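Local coordinates for histidine acid phosphatase (Bifidobacterium longum subsp. infantis, PDB 6RXD), which probably removes phosphate groups from inositol hexakisphosphate (phytate) and related inositol polyphosphates, as a histidine acid phosphatase of the MINPP1 subfamily, at residues Asp221-Gly226 with Pro359-Gln364; Gly226-Ile231 with Asp350-Tyr355; Met344-Leu349 with Tyr427-Asn432; Pro413-Gln418 with Asn432-Glu437. All blocks are in the same frame, centred on the assembly; numbering follows the deposited sequence.

Overall arrangement
Two helices, 222-232 and 339-357, supply segments to contacts 1 to 3. Contacts 1 and 2 both use helix 222-232 and share Gly226, whereas contacts 2 and 3 both draw on helix 339-357. The loop before helix 436-439, with the first residues of that helix, supplies one side of contact 3 and both sides of contact 4, the two sharing Asn432. Contacts 2 and 3 are buried: the first joins apolar side chains beside a cluster of acids, the second builds an aromatic cluster round one indole N-H bond. Contacts 1 and 4 are only partly buried, and in each a carboxylate takes hydrogen bonds. Gln418 of contact 4 also bonds to the 359-364 loop of contact 1.

Contact 1. Residues Asp221-Gly226 with Pro359-Gln364; sequences DATIAG and PSYAGQ
Thr223 lies against one face of the Tyr361 ring. Its CB sits 3.8 Å from the centroid of the Tyr361 ring, only 12° off the normal, a CH-pi contact, while CG2 rests over the ring near CG and CD2. Gln364 CG covers the opposite face, so the phenol is held between two aliphatic groups. The buried side is at the ring edge: near its plane Ile224 CG1 comes within 3.9 Å of Tyr361 CE2 and also meets Ser360 OG, which is hydrogen-bonded to Tyr355 O. Branched and apolar, Ile224 also packs on Phe217 of helix 206-220.

On the partly exposed side, where Thr223, Asp221 and the phenol tip lie, the contact narrows to a single bond. Asp221 and Tyr361 meet tip to tip, and Tyr361 OH donates to Asp221 OD1 at 2.5 Å, reaching its syn side 27° out of the carboxylate plane. CG anti to the backbone N (chi1 -176°) carries the carboxylate carbon toward Tyr361; each oxygen then has its own partner. Asp221 OD2 accepts from Ile224 N at 2.8 Å, since aspartate is short enough to reach back to a helical N-H. The result is a classic helix N-cap, starting helix 222-232, with the carboxylate oxygen not used for capping, OD1, taken by the tyrosine hydroxyl.

Contact 2. Residues Gly226-Ile231 with Asp350-Tyr355; sequences GAEKTI and DAEDFY
Ile231 reaches from segment 226-231 of helix 222-232 toward segment 350-355 of helix 339-357; the two segments run antiparallel at 174°, with their axes 10.5 Å apart. From its CB the chain divides. The CG2 branch, anti to the backbone N, comes to 4.2 Å from Ala351 CB. The other branch starts at CG1, anti to the carbonyl carbon (chi1 -74°), and packs on Trp347, a turn earlier in the facing helix. It ends in CD1, which presses on Ala351 CB at 3.5 Å, tighter than usual carbon contact, and meets the edge of the Tyr355 ring at CE2, 3.9 Å away. Alanine's short side chain lets the isoleucine tip come this close to the facing helix; even so the two methyls are pressed together.

Ala227, one turn earlier, meets the same ring differently: its CB lies over one face, offset toward the rim and 3.6 Å from Tyr355 CZ. Phe354 CD2 covers the opposite face, and the Tyr355 hydroxyl bonds to Tyr427 N.

Beside this apolar layer the helices also bring acids together. Glu228 lies close to Glu356; Glu352 approaches both, though how closely is doubtful because its side chain has a second position. All three glutamates bind a zinc ion in a structure of this protein, though no zinc is bound at this site in the present model; such crowding would be expected to favour a cation or a raised proton affinity.

Contact 3. Residues Met344-Leu349 with Tyr427-Asn432; sequences MFAWAL and YTYGNN
Trp347 makes the one hydrogen bond between the two segments: its NE1 donates to Tyr427 O at 2.9 Å, with an angle of 156° at the hydrogen. The oxygen lies almost exactly in the indole plane, while the donor is tilted 32° from the carbonyl plane. Tryptophan suits the place because one side chain offers both a broad apolar surface and an N-H for a loop carbonyl.

Two tyrosine rings also meet the indole. The Tyr427 ring lies nearly parallel to the five-membered ring of Trp347, at 19°, but is slid so far aside that the two barely overlap; Trp347 CD1 and Tyr427 CE2 touch at 3.6 Å. Tyr429 instead turns its face to the indole edge, a T-shaped pair with centroids 5.2 Å apart. Together the three residues form an aromatic cluster that joins helix 339-357 to the loop leading to helix 436-439.

CH-pi and methyl contacts complete the group. Trp347 CB lies over the same face of Tyr429, 3.9 Å from the ring centroid, a CH-pi contact, and Ala346 CB is small enough to admit the Tyr429 hydroxyl at 3.5 Å. That hydroxyl is hydrogen-bonded to Asp350, one turn on in the helix, and the Tyr427 hydroxyl to Trp434 O.

Contact 4. Residues Pro413-Gln418 with Asn432-Glu437; sequences PGSTQQ and NEWRGE
Three flat groups meet segment 413-418: the Trp434 indole, the Asn432 carboxamide and the Glu433 carboxylate. Gly414 O approaches the indole obliquely, 3.4 Å from Trp434 CD1, and is also within 3.2 Å of Trp434 CA, a CA-H...O contact. At the indole edge, in plane, a water accepts from NE1 and is hydrogen-bonded to Ser415 OG, so that a small hydroxyl and a solvent molecule bridge the two segments. Asn432 ND2 donates to Gln417 O at 3.0 Å; the oxygen lies near the amide plane of Asn432, but the donor stands well above the Gln417 carbonyl plane. Asn432 OD1 accepts from Trp434 N in an Asx turn, which asparagine suits by offering an acceptor and a donor on one short side chain. Asn432 O lies in plane at the edge of the Arg435 guanidinium.

Beyond CG the Glu433 chain is extended, and OE2 takes two hydrogen bonds from Thr416: one from N at 3.0 Å, nearly along the C-O axis, and one from OG1 at 2.6 Å, from above the carboxylate plane. A second water links OE1 to Gly414 N. Glycine suits that position, where phi of 96° would push a side chain against the preceding carbonyl oxygen.

The loop pair is bordered by several helices: Trp434 packs on Met404 of helix 400-410, on Val439 of helix 436-439 and, edge-to-face, with Phe354 of helix 339-357.

Contact 1. Residues Asp221-Gly226 with Pro359-Gln364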
loop_
_atom_site.group_PDB
_atom_site.type_symbol
_atom_site.label_atom_id
_atom_site.label_comp_id
_atom_site.label_asym_id
_atom_site.label_seq_id
_atom_site.Cartn_x
_atom_site.Cartn_y
_atom_site.Cartn_z
ATOM N N ASP A 221 -9.763 -4.701 -21.215
ATOM C CA ASP A 221 -8.529 -4.991 -21.945
ATOM C C ASP A 221 -8.322 -6.493 -22.146
ATOM O O ASP A 221 -8.329 -7.266 -21.185
ATOM C CB ASP A 221 -7.320 -4.376 -21.241
ATOM C CG ASP A 221 -6.037 -4.576 -22.023
ATOM O OD1 ASP A 221 -5.750 -3.767 -22.938
ATOM O OD2 ASP A 221 -5.330 -5.560 -21.736
ATOM N N ALA A 222 -8.124 -6.893 -23.401
ATOM C CA ALA A 222 -8.023 -8.308 -23.758
ATOM C C ALA A 222 -6.729 -8.952 -23.266
ATOM O O ALA A 222 -6.715 -10.136 -22.925
ATOM C CB ALA A 222 -8.167 -8.487 -25.271
ATOM N N THR A 223 -5.642 -8.184 -23.241
ATOM C CA THR A 223 -4.360 -8.736 -22.813
ATOM C C THR A 223 -4.378 -9.033 -21.327
ATOM O O THR A 223 -4.000 -10.125 -20.901
ATOM C CB THR A 223 -3.193 -7.804 -23.158
ATOM O OG1 THR A 223 -3.178 -7.588 -24.572
ATOM C CG2 THR A 223 -1.869 -8.431 -22.737
ATOM N N ILE A 224 -4.823 -8.059 -20.536
ATOM C CA ILE A 224 -4.950 -8.260 -19.092
ATOM C C ILE A 224 -5.867 -9.442 -18.777
ATOM O O ILE A 224 -5.540 -10.276 -17.935
ATOM C CB ILE A 224 -5.438 -6.974 -18.377
ATOM C CG1 ILE A 224 -4.348 -5.905 -18.448
ATOM C CG2 ILE A 224 -5.820 -7.261 -16.925
ATOM C CD1 ILE A 224 -4.796 -4.482 -18.099
ATOM N N ALA A 225 -7.004 -9.517 -19.463
ATOM C CA ALA A 225 -7.958 -10.596 -19.241
ATOM C C ALA A 225 -7.340 -11.953 -19.572
ATOM O O ALA A 225 -7.499 -12.911 -18.814
ATOM C CB ALA A 225 -9.225 -10.369 -20.063
ATOM N N GLY A 226 -6.631 -12.028 -20.694
ATOM C CA GLY A 226 -6.028 -13.283 -21.116
ATOM C C GLY A 226 -4.883 -13.711 -20.214
ATOM O O GLY A 226 -4.753 -14.889 -19.896
ATOM N N PRO A 359 3.078 -1.706 -13.662
ATOM C CA PRO A 359 3.609 -1.495 -15.016
ATOM C C PRO A 359 2.799 -2.259 -16.070
ATOM O O PRO A 359 2.672 -1.800 -17.217
ATOM C CB PRO A 359 5.026 -2.064 -14.927
ATOM C CG PRO A 359 5.395 -1.921 -13.486
ATOM C CD PRO A 359 4.111 -2.206 -12.732
ATOM N N SER A 360 2.268 -3.417 -15.673
ATOM C CA SER A 360 1.440 -4.244 -16.555
ATOM C C SER A 360 2.190 -4.580 -17.845
ATOM O O SER A 360 3.415 -4.699 -17.841
ATOM C CB SER A 360 0.103 -3.552 -16.835
ATOM O OG SER A 360 -0.849 -4.471 -17.380
ATOM N N TYR A 361 1.460 -4.742 -18.944
ATOM C CA TYR A 361 2.051 -5.280 -20.171
ATOM C C TYR A 361 2.651 -4.221 -21.099
ATOM O O TYR A 361 2.217 -3.069 -21.110
ATOM C CB TYR A 361 1.031 -6.163 -20.921
ATOM C CG TYR A 361 -0.121 -5.414 -21.585
ATOM C CD1 TYR A 361 -0.010 -4.942 -22.884
ATOM C CD2 TYR A 361 -1.319 -5.203 -20.916
ATOM C CE1 TYR A 361 -1.060 -4.282 -23.506
ATOM C CE2 TYR A 361 -2.371 -4.531 -21.520
ATOM C CZ TYR A 361 -2.235 -4.076 -22.817
ATOM O OH TYR A 361 -3.282 -3.418 -23.428
ATOM N N ALA A 362 3.650 -4.628 -21.879
ATOM C CA ALA A 362 4.334 -3.717 -22.798
ATOM C C ALA A 362 3.402 -3.274 -23.920
ATOM O O ALA A 362 2.614 -4.068 -24.424
ATOM C CB ALA A 362 5.573 -4.378 -23.375
ATOM N N GLY A 363 3.507 -2.009 -24.311
ATOM C CA GLY A 363 2.671 -1.480 -25.375
ATOM C C GLY A 363 1.562 -0.572 -24.874
ATOM O O GLY A 363 0.772 -0.062 -25.671
ATOM N N GLN A 364 1.483 -0.382 -23.558
ATOM C CA GLN A 364 0.501 0.524 -22.972
ATOM C C GLN A 364 1.092 1.262 -21.770
ATOM O O GLN A 364 2.055 0.788 -21.151
ATOM C CB GLN A 364 -0.769 -0.242 -22.555
ATOM C CG GLN A 364 -0.556 -1.303 -21.456
ATOM C CD GLN A 364 -0.500 -0.720 -20.046
ATOM O OE1 GLN A 364 -1.238 0.215 -19.708
ATOM N NE2 GLN A 364 0.391 -1.263 -19.217
#

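Contact 2. Residues Gly226-Ile231 with Asp350-Tyr355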
loop_
_atom_site.group_PDB
_atom_site.type_symbol
_atom_site.label_atom_id
_atom_site.label_comp_id
_atom_site.label_asym_id
_atom_site.label_seq_id
_atom_site.Cartn_x
_atom_site.Cartn_y
_atom_site.Cartn_z
ATOM N N GLY A 226 -6.631 -12.028 -20.694
ATOM C CA GLY A 226 -6.028 -13.283 -21.116
ATOM C C GLY A 226 -4.883 -13.711 -20.214
ATOM O O GLY A 226 -4.753 -14.889 -19.896
ATOM N N ALA A 227 -4.043 -12.756 -19.819
ATOM C CA ALA A 227 -2.908 -13.058 -18.956
ATOM C C ALA A 227 -3.402 -13.555 -17.606
ATOM O O ALA A 227 -2.827 -14.481 -17.018
ATOM C CB ALA A 227 -2.014 -11.828 -18.783
ATOM N N GLU A 228 -4.454 -12.918 -17.101
ATOM C CA GLU A 228 -5.009 -13.307 -15.812
ATOM C C GLU A 228 -5.651 -14.689 -15.863
ATOM O O GLU A 228 -5.578 -15.434 -14.886
ATOM C CB GLU A 228 -5.978 -12.238 -15.279
ATOM C CG GLU A 228 -5.240 -11.007 -14.783
ATOM C CD GLU A 228 -6.131 -9.950 -14.164
ATOM O OE1 GLU A 228 -7.371 -10.076 -14.254
ATOM O OE2 GLU A 228 -5.577 -8.980 -13.584
ATOM N N LYS A 229 -6.280 -15.032 -16.987
ATOM C CA LYS A 229 -6.787 -16.393 -17.167
ATOM C C LYS A 229 -5.648 -17.410 -17.138
ATOM O O LYS A 229 -5.735 -18.437 -16.460
ATOM C CB LYS A 229 -7.583 -16.531 -18.469
ATOM C CG LYS A 229 -7.932 -17.992 -18.783
ATOM C CD LYS A 229 -8.759 -18.157 -20.042
ATOM C CE LYS A 229 -9.132 -19.627 -20.234
ATOM N NZ LYS A 229 -9.673 -20.228 -18.976
ATOM N N THR A 230 -4.574 -17.113 -17.866
ATOM C CA THR A 230 -3.407 -17.985 -17.890
ATOM C C THR A 230 -2.884 -18.204 -16.470
ATOM O O THR A 230 -2.578 -19.327 -16.063
ATOM C CB THR A 230 -2.297 -17.393 -18.781
ATOM O OG1 THR A 230 -2.736 -17.412 -20.148
ATOM C CG2 THR A 230 -1.009 -18.201 -18.654
ATOM N N ILE A 231 -2.804 -17.122 -15.709
ATOM C CA ILE A 231 -2.290 -17.211 -14.351
ATOM C C ILE A 231 -3.275 -17.944 -13.446
ATOM O O ILE A 231 -2.877 -18.766 -12.617
ATOM C CB ILE A 231 -1.907 -15.809 -13.835
ATOM C CG1 ILE A 231 -0.606 -15.387 -14.534
ATOM C CG2 ILE A 231 -1.737 -15.797 -12.318
ATOM C CD1 ILE A 231 -0.160 -13.980 -14.270
ATOM N N ASP A 350 0.275 -10.983 -6.519
ATOM C CA ASP A 350 1.073 -9.918 -7.104
ATOM C C ASP A 350 0.728 -9.756 -8.571
ATOM O O ASP A 350 0.695 -8.648 -9.071
ATOM C CB ASP A 350 2.565 -10.220 -6.987
ATOM C CG ASP A 350 3.153 -9.827 -5.641
ATOM O OD1 ASP A 350 2.461 -9.162 -4.836
ATOM O OD2 ASP A 350 4.336 -10.166 -5.405
ATOM N N ALA A 351 0.492 -10.866 -9.268
ATOM C CA ALA A 351 0.182 -10.782 -10.695
ATOM C C ALA A 351 -1.050 -9.930 -10.996
ATOM O O ALA A 351 -1.080 -9.166 -11.970
ATOM C CB ALA A 351 0.011 -12.174 -11.280
ATOM N N GLU A 352 -2.079 -10.061 -10.177
ATOM C CA GLU A 352 -3.297 -9.292 -10.391
ATOM C C GLU A 352 -3.025 -7.804 -10.209
ATOM O O GLU A 352 -3.471 -6.979 -11.006
ATOM C CB GLU A 352 -4.387 -9.738 -9.417
ATOM C CG GLU A 352 -5.773 -9.306 -9.816
ATOM C CD GLU A 352 -6.724 -10.478 -9.915
ATOM O OE1 GLU A 352 -6.918 -11.001 -11.036
ATOM O OE2 GLU A 352 -7.271 -10.883 -8.870
ATOM N N ASP A 353 -2.292 -7.467 -9.157
ATOM C CA ASP A 353 -1.954 -6.061 -8.914
ATOM C C ASP A 353 -1.042 -5.528 -10.014
ATOM O O ASP A 353 -1.225 -4.413 -10.501
ATOM C CB ASP A 353 -1.273 -5.900 -7.557
ATOM C CG ASP A 353 -2.233 -6.060 -6.395
ATOM O OD1 ASP A 353 -3.444 -5.786 -6.556
ATOM O OD2 ASP A 353 -1.759 -6.458 -5.314
ATOM N N PHE A 354 -0.051 -6.330 -10.393
ATOM C CA PHE A 354 0.896 -5.934 -11.422
ATOM C C PHE A 354 0.190 -5.565 -12.723
ATOM O O PHE A 354 0.490 -4.531 -13.326
ATOM C CB PHE A 354 1.921 -7.057 -11.678
ATOM C CG PHE A 354 2.839 -6.770 -12.822
ATOM C CD1 PHE A 354 4.014 -6.055 -12.621
ATOM C CD2 PHE A 354 2.510 -7.190 -14.109
ATOM C CE1 PHE A 354 4.853 -5.759 -13.681
ATOM C CE2 PHE A 354 3.350 -6.901 -15.184
ATOM C CZ PHE A 354 4.519 -6.182 -14.969
ATOM N N TYR A 355 -0.729 -6.421 -13.161
ATOM C CA TYR A 355 -1.411 -6.213 -14.438
ATOM C C TYR A 355 -2.453 -5.101 -14.432
ATOM O O TYR A 355 -2.661 -4.445 -15.457
ATOM C CB TYR A 355 -2.063 -7.519 -14.928
ATOM C CG TYR A 355 -1.117 -8.412 -15.708
ATOM C CD1 TYR A 355 -0.613 -8.006 -16.939
ATOM C CD2 TYR A 355 -0.737 -9.653 -15.216
ATOM C CE1 TYR A 355 0.252 -8.821 -17.656
ATOM C CE2 TYR A 355 0.118 -10.470 -15.922
ATOM C CZ TYR A 355 0.617 -10.045 -17.135
ATOM O OH TYR A 355 1.460 -10.858 -17.845
#

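Contact 3. Residues Met344-Leu349 with Tyr427-Asn432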
loop_
_atom_site.group_PDB
_atom_site.type_symbol
_atom_site.label_atom_id
_atom_site.label_comp_id
_atom_site.label_asym_id
_atom_site.label_seq_id
_atom_site.Cartn_x
_atom_site.Cartn_y
_atom_site.Cartn_z
ATOM N N MET A 344 4.180 -19.170 -4.229
ATOM C CA MET A 344 3.249 -19.341 -5.346
ATOM C C MET A 344 1.999 -18.477 -5.160
ATOM O O MET A 344 1.517 -17.860 -6.110
ATOM C CB MET A 344 2.824 -20.807 -5.506
ATOM C CG MET A 344 3.943 -21.746 -5.918
ATOM S SD MET A 344 4.672 -21.280 -7.494
ATOM C CE MET A 344 3.227 -21.300 -8.553
ATOM N N PHE A 345 1.449 -18.463 -3.946
ATOM C CA PHE A 345 0.245 -17.677 -3.671
ATOM C C PHE A 345 0.531 -16.183 -3.755
ATOM O O PHE A 345 -0.298 -15.406 -4.239
ATOM C CB PHE A 345 -0.318 -18.033 -2.290
ATOM C CG PHE A 345 -0.583 -19.505 -2.113
ATOM C CD1 PHE A 345 -1.082 -20.259 -3.162
ATOM C CD2 PHE A 345 -0.293 -20.141 -0.911
ATOM C CE1 PHE A 345 -1.320 -21.621 -3.010
ATOM C CE2 PHE A 345 -0.517 -21.511 -0.756
ATOM C CZ PHE A 345 -1.035 -22.246 -1.814
ATOM N N ALA A 346 1.709 -15.787 -3.280
ATOM C CA ALA A 346 2.150 -14.403 -3.411
ATOM C C ALA A 346 2.245 -13.992 -4.870
ATOM O O ALA A 346 1.901 -12.869 -5.221
ATOM C CB ALA A 346 3.501 -14.195 -2.717
ATOM N N TRP A 347 2.736 -14.887 -5.719
ATOM C CA TRP A 347 2.802 -14.557 -7.141
ATOM C C TRP A 347 1.411 -14.380 -7.704
ATOM O O TRP A 347 1.166 -13.448 -8.460
ATOM C CB TRP A 347 3.541 -15.636 -7.924
ATOM C CG TRP A 347 3.351 -15.511 -9.396
ATOM C CD1 TRP A 347 3.861 -14.535 -10.220
ATOM C CD2 TRP A 347 2.622 -16.407 -10.242
ATOM N NE1 TRP A 347 3.469 -14.769 -11.522
ATOM C CE2 TRP A 347 2.711 -15.913 -11.560
ATOM C CE3 TRP A 347 1.881 -17.569 -10.007
ATOM C CZ2 TRP A 347 2.104 -16.554 -12.645
ATOM C CZ3 TRP A 347 1.270 -18.203 -11.089
ATOM C CH2 TRP A 347 1.388 -17.694 -12.388
ATOM N N ALA A 348 0.499 -15.281 -7.349
ATOM C CA ALA A 348 -0.878 -15.171 -7.821
ATOM C C ALA A 348 -1.485 -13.809 -7.435
ATOM O O ALA A 348 -2.142 -13.166 -8.257
ATOM C CB ALA A 348 -1.719 -16.322 -7.276
ATOM N N LEU A 349 -1.259 -13.360 -6.203
ATOM C CA LEU A 349 -1.781 -12.052 -5.789
ATOM C C LEU A 349 -1.051 -10.893 -6.473
ATOM O O LEU A 349 -1.682 -9.928 -6.941
ATOM C CB LEU A 349 -1.715 -11.876 -4.273
ATOM C CG LEU A 349 -2.659 -12.772 -3.471
ATOM C CD1 LEU A 349 -2.717 -12.303 -2.013
ATOM C CD2 LEU A 349 -4.041 -12.757 -4.097
ATOM N N TYR A 427 3.744 -12.275 -16.787
ATOM C CA TYR A 427 4.499 -11.869 -15.607
ATOM C C TYR A 427 4.754 -13.044 -14.670
ATOM O O TYR A 427 3.818 -13.731 -14.252
ATOM C CB TYR A 427 3.690 -10.800 -14.865
ATOM C CG TYR A 427 4.102 -10.588 -13.423
ATOM C CD1 TYR A 427 5.170 -9.760 -13.099
ATOM C CD2 TYR A 427 3.397 -11.184 -12.390
ATOM C CE1 TYR A 427 5.553 -9.558 -11.770
ATOM C CE2 TYR A 427 3.770 -11.001 -11.066
ATOM C CZ TYR A 427 4.846 -10.185 -10.761
ATOM O OH TYR A 427 5.192 -10.006 -9.429
ATOM N N THR A 428 6.026 -13.278 -14.343
ATOM C CA THR A 428 6.387 -14.294 -13.371
ATOM C C THR A 428 7.496 -13.754 -12.502
ATOM O O THR A 428 8.128 -12.757 -12.838
ATOM C CB THR A 428 6.901 -15.596 -14.026
ATOM O OG1 THR A 428 8.165 -15.351 -14.653
ATOM C CG2 THR A 428 5.918 -16.144 -15.054
ATOM N N TYR A 429 7.735 -14.422 -11.383
ATOM C CA TYR A 429 8.830 -14.042 -10.515
ATOM C C TYR A 429 10.189 -14.247 -11.184
ATOM O O TYR A 429 11.165 -13.576 -10.830
ATOM C CB TYR A 429 8.739 -14.817 -9.202
ATOM C CG TYR A 429 7.760 -14.237 -8.198
ATOM C CD1 TYR A 429 7.581 -14.840 -6.959
ATOM C CD2 TYR A 429 7.018 -13.089 -8.480
ATOM C CE1 TYR A 429 6.701 -14.323 -6.026
ATOM C CE2 TYR A 429 6.123 -12.554 -7.538
ATOM C CZ TYR A 429 5.987 -13.185 -6.309
ATOM O OH TYR A 429 5.135 -12.680 -5.357
ATOM N N GLY A 430 10.254 -15.153 -12.156
ATOM C CA GLY A 430 11.486 -15.381 -12.891
ATOM C C GLY A 430 11.789 -14.344 -13.962
ATOM O O GLY A 430 12.957 -14.168 -14.328
ATOM N N ASN A 431 10.763 -13.652 -14.467
ATOM C CA ASN A 431 10.987 -12.687 -15.553
ATOM C C ASN A 431 10.692 -11.223 -15.224
ATOM O O ASN A 431 10.642 -10.377 -16.113
ATOM C CB ASN A 431 10.266 -13.102 -16.846
ATOM C CG ASN A 431 8.750 -12.915 -16.782
ATOM O OD1 ASN A 431 8.231 -12.227 -15.905
ATOM N ND2 ASN A 431 8.040 -13.523 -17.726
ATOM N N ASN A 432 10.493 -10.919 -13.949
ATOM C CA ASN A 432 10.126 -9.563 -13.573
ATOM C C ASN A 432 10.520 -9.257 -12.134
ATOM O O ASN A 432 10.341 -10.080 -11.239
ATOM C CB ASN A 432 8.618 -9.367 -13.761
ATOM C CG ASN A 432 8.233 -7.910 -13.929
ATOM O OD1 ASN A 432 8.421 -7.105 -13.029
ATOM N ND2 ASN A 432 7.665 -7.569 -15.092
#

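Contact 4. Residues Pro413-Gln418 with Asn432-Glu437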
loop_
_atom_site.group_PDB
_atom_site.type_symbol
_atom_site.label_atom_id
_atom_site.label_comp_id
_atom_site.label_asym_id
_atom_site.label_seq_id
_atom_site.Cartn_x
_atom_site.Cartn_y
_atom_site.Cartn_z
ATOM N N PRO A 413 12.652 1.706 -8.180
ATOM C CA PRO A 413 13.196 0.343 -8.231
ATOM C C PRO A 413 12.111 -0.691 -7.956
ATOM O O PRO A 413 11.279 -0.498 -7.047
ATOM C CB PRO A 413 14.233 0.336 -7.105
ATOM C CG PRO A 413 14.585 1.803 -6.900
ATOM C CD PRO A 413 13.337 2.555 -7.190
ATOM N N GLY A 414 12.103 -1.763 -8.746
ATOM C CA GLY A 414 11.041 -2.753 -8.659
ATOM C C GLY A 414 9.915 -2.552 -9.663
ATOM O O GLY A 414 9.197 -3.502 -9.971
ATOM N N SER A 415 9.746 -1.329 -10.165
ATOM C CA SER A 415 8.620 -1.012 -11.049
ATOM C C SER A 415 9.092 -0.569 -12.418
ATOM O O SER A 415 8.435 0.251 -13.061
ATOM C CB SER A 415 7.747 0.107 -10.451
ATOM O OG SER A 415 7.137 -0.321 -9.242
ATOM N N THR A 416 10.219 -1.114 -12.867
ATOM C CA THR A 416 10.818 -0.675 -14.131
ATOM C C THR A 416 10.596 -1.648 -15.292
ATOM O O THR A 416 11.026 -1.381 -16.413
ATOM C CB THR A 416 12.342 -0.414 -13.977
ATOM O OG1 THR A 416 13.039 -1.659 -13.871
ATOM C CG2 THR A 416 12.640 0.459 -12.747
ATOM N N GLN A 417 9.914 -2.760 -15.039
ATOM C CA GLN A 417 9.803 -3.814 -16.047
ATOM C C GLN A 417 8.353 -4.157 -16.380
ATOM O O GLN A 417 7.593 -4.631 -15.526
ATOM C CB GLN A 417 10.521 -5.083 -15.578
ATOM C CG GLN A 417 10.586 -6.182 -16.628
ATOM C CD GLN A 417 11.315 -5.742 -17.876
ATOM O OE1 GLN A 417 12.461 -5.303 -17.811
ATOM N NE2 GLN A 417 10.655 -5.853 -19.028
ATOM N N GLN A 418 7.965 -3.930 -17.627
ATOM C CA GLN A 418 6.657 -4.389 -18.067
ATOM C C GLN A 418 6.712 -5.832 -18.525
ATOM O O GLN A 418 7.765 -6.324 -18.908
ATOM C CB GLN A 418 6.139 -3.505 -19.195
ATOM C CG GLN A 418 5.798 -2.098 -18.701
ATOM C CD GLN A 418 5.211 -1.243 -19.797
ATOM O OE1 GLN A 418 5.844 -1.011 -20.833
ATOM N NE2 GLN A 418 3.983 -0.793 -19.593
ATOM N N ASN A 432 10.493 -10.919 -13.949
ATOM C CA ASN A 432 10.126 -9.563 -13.573
ATOM C C ASN A 432 10.520 -9.257 -12.134
ATOM O O ASN A 432 10.341 -10.080 -11.239
ATOM C CB ASN A 432 8.618 -9.367 -13.761
ATOM C CG ASN A 432 8.233 -7.910 -13.929
ATOM O OD1 ASN A 432 8.421 -7.105 -13.029
ATOM N ND2 ASN A 432 7.665 -7.569 -15.092
ATOM N N GLU A 433 11.028 -8.052 -11.918
ATOM C CA GLU A 433 11.491 -7.642 -10.598
ATOM C C GLU A 433 10.362 -7.167 -9.673
ATOM O O GLU A 433 10.590 -6.990 -8.472
ATOM C CB GLU A 433 12.499 -6.499 -10.744
ATOM C CG GLU A 433 11.858 -5.280 -11.405
ATOM C CD GLU A 433 12.772 -4.089 -11.504
ATOM O OE1 GLU A 433 14.010 -4.254 -11.360
ATOM O OE2 GLU A 433 12.248 -2.980 -11.746
ATOM N N TRP A 434 9.160 -6.957 -10.209
ATOM C CA TRP A 434 8.060 -6.411 -9.404
ATOM C C TRP A 434 7.614 -7.363 -8.296
ATOM O O TRP A 434 7.313 -8.536 -8.541
ATOM C CB TRP A 434 6.858 -6.106 -10.292
ATOM C CG TRP A 434 5.853 -5.116 -9.723
ATOM C CD1 TRP A 434 5.798 -3.776 -9.984
ATOM C CD2 TRP A 434 4.731 -5.401 -8.859
ATOM N NE1 TRP A 434 4.726 -3.207 -9.332
ATOM C CE2 TRP A 434 4.057 -4.181 -8.633
ATOM C CE3 TRP A 434 4.242 -6.562 -8.247
ATOM C CZ2 TRP A 434 2.918 -4.085 -7.823
ATOM C CZ3 TRP A 434 3.102 -6.469 -7.442
ATOM C CH2 TRP A 434 2.458 -5.236 -7.232
ATOM N N ARG A 435 7.563 -6.848 -7.072
ATOM C CA ARG A 435 7.014 -7.607 -5.941
ATOM C C ARG A 435 6.190 -6.670 -5.089
ATOM O O ARG A 435 6.625 -5.552 -4.794
ATOM C CB ARG A 435 8.131 -8.176 -5.046
ATOM C CG ARG A 435 9.091 -9.142 -5.711
ATOM C CD ARG A 435 8.444 -10.482 -5.990
ATOM N NE ARG A 435 9.468 -11.383 -6.500
ATOM C CZ ARG A 435 9.890 -11.393 -7.762
ATOM N NH1 ARG A 435 10.854 -12.223 -8.130
ATOM N NH2 ARG A 435 9.357 -10.567 -8.645
ATOM N N GLY A 436 5.009 -7.114 -4.670
ATOM C CA GLY A 436 4.201 -6.296 -3.779
ATOM C C GLY A 436 4.933 -5.924 -2.508
ATOM O O GLY A 436 4.804 -4.795 -2.003
ATOM N N GLU A 437 5.722 -6.861 -1.998
ATOM C CA GLU A 437 6.365 -6.688 -0.697
ATOM C C GLU A 437 7.354 -5.530 -0.704
ATOM O O GLU A 437 7.618 -4.934 0.338
ATOM C CB GLU A 437 7.073 -7.981 -0.259
ATOM C CG GLU A 437 8.290 -8.302 -1.143
ATOM C CD GLU A 437 8.981 -9.597 -0.823
ATOM O OE1 GLU A 437 8.407 -10.440 -0.098
ATOM O OE2 GLU A 437 10.125 -9.772 -1.305
HETATM O O HOH W 1 14.784 -1.947 -10.139
HETATM O O HOH W 2 4.406 -0.361 -9.643
#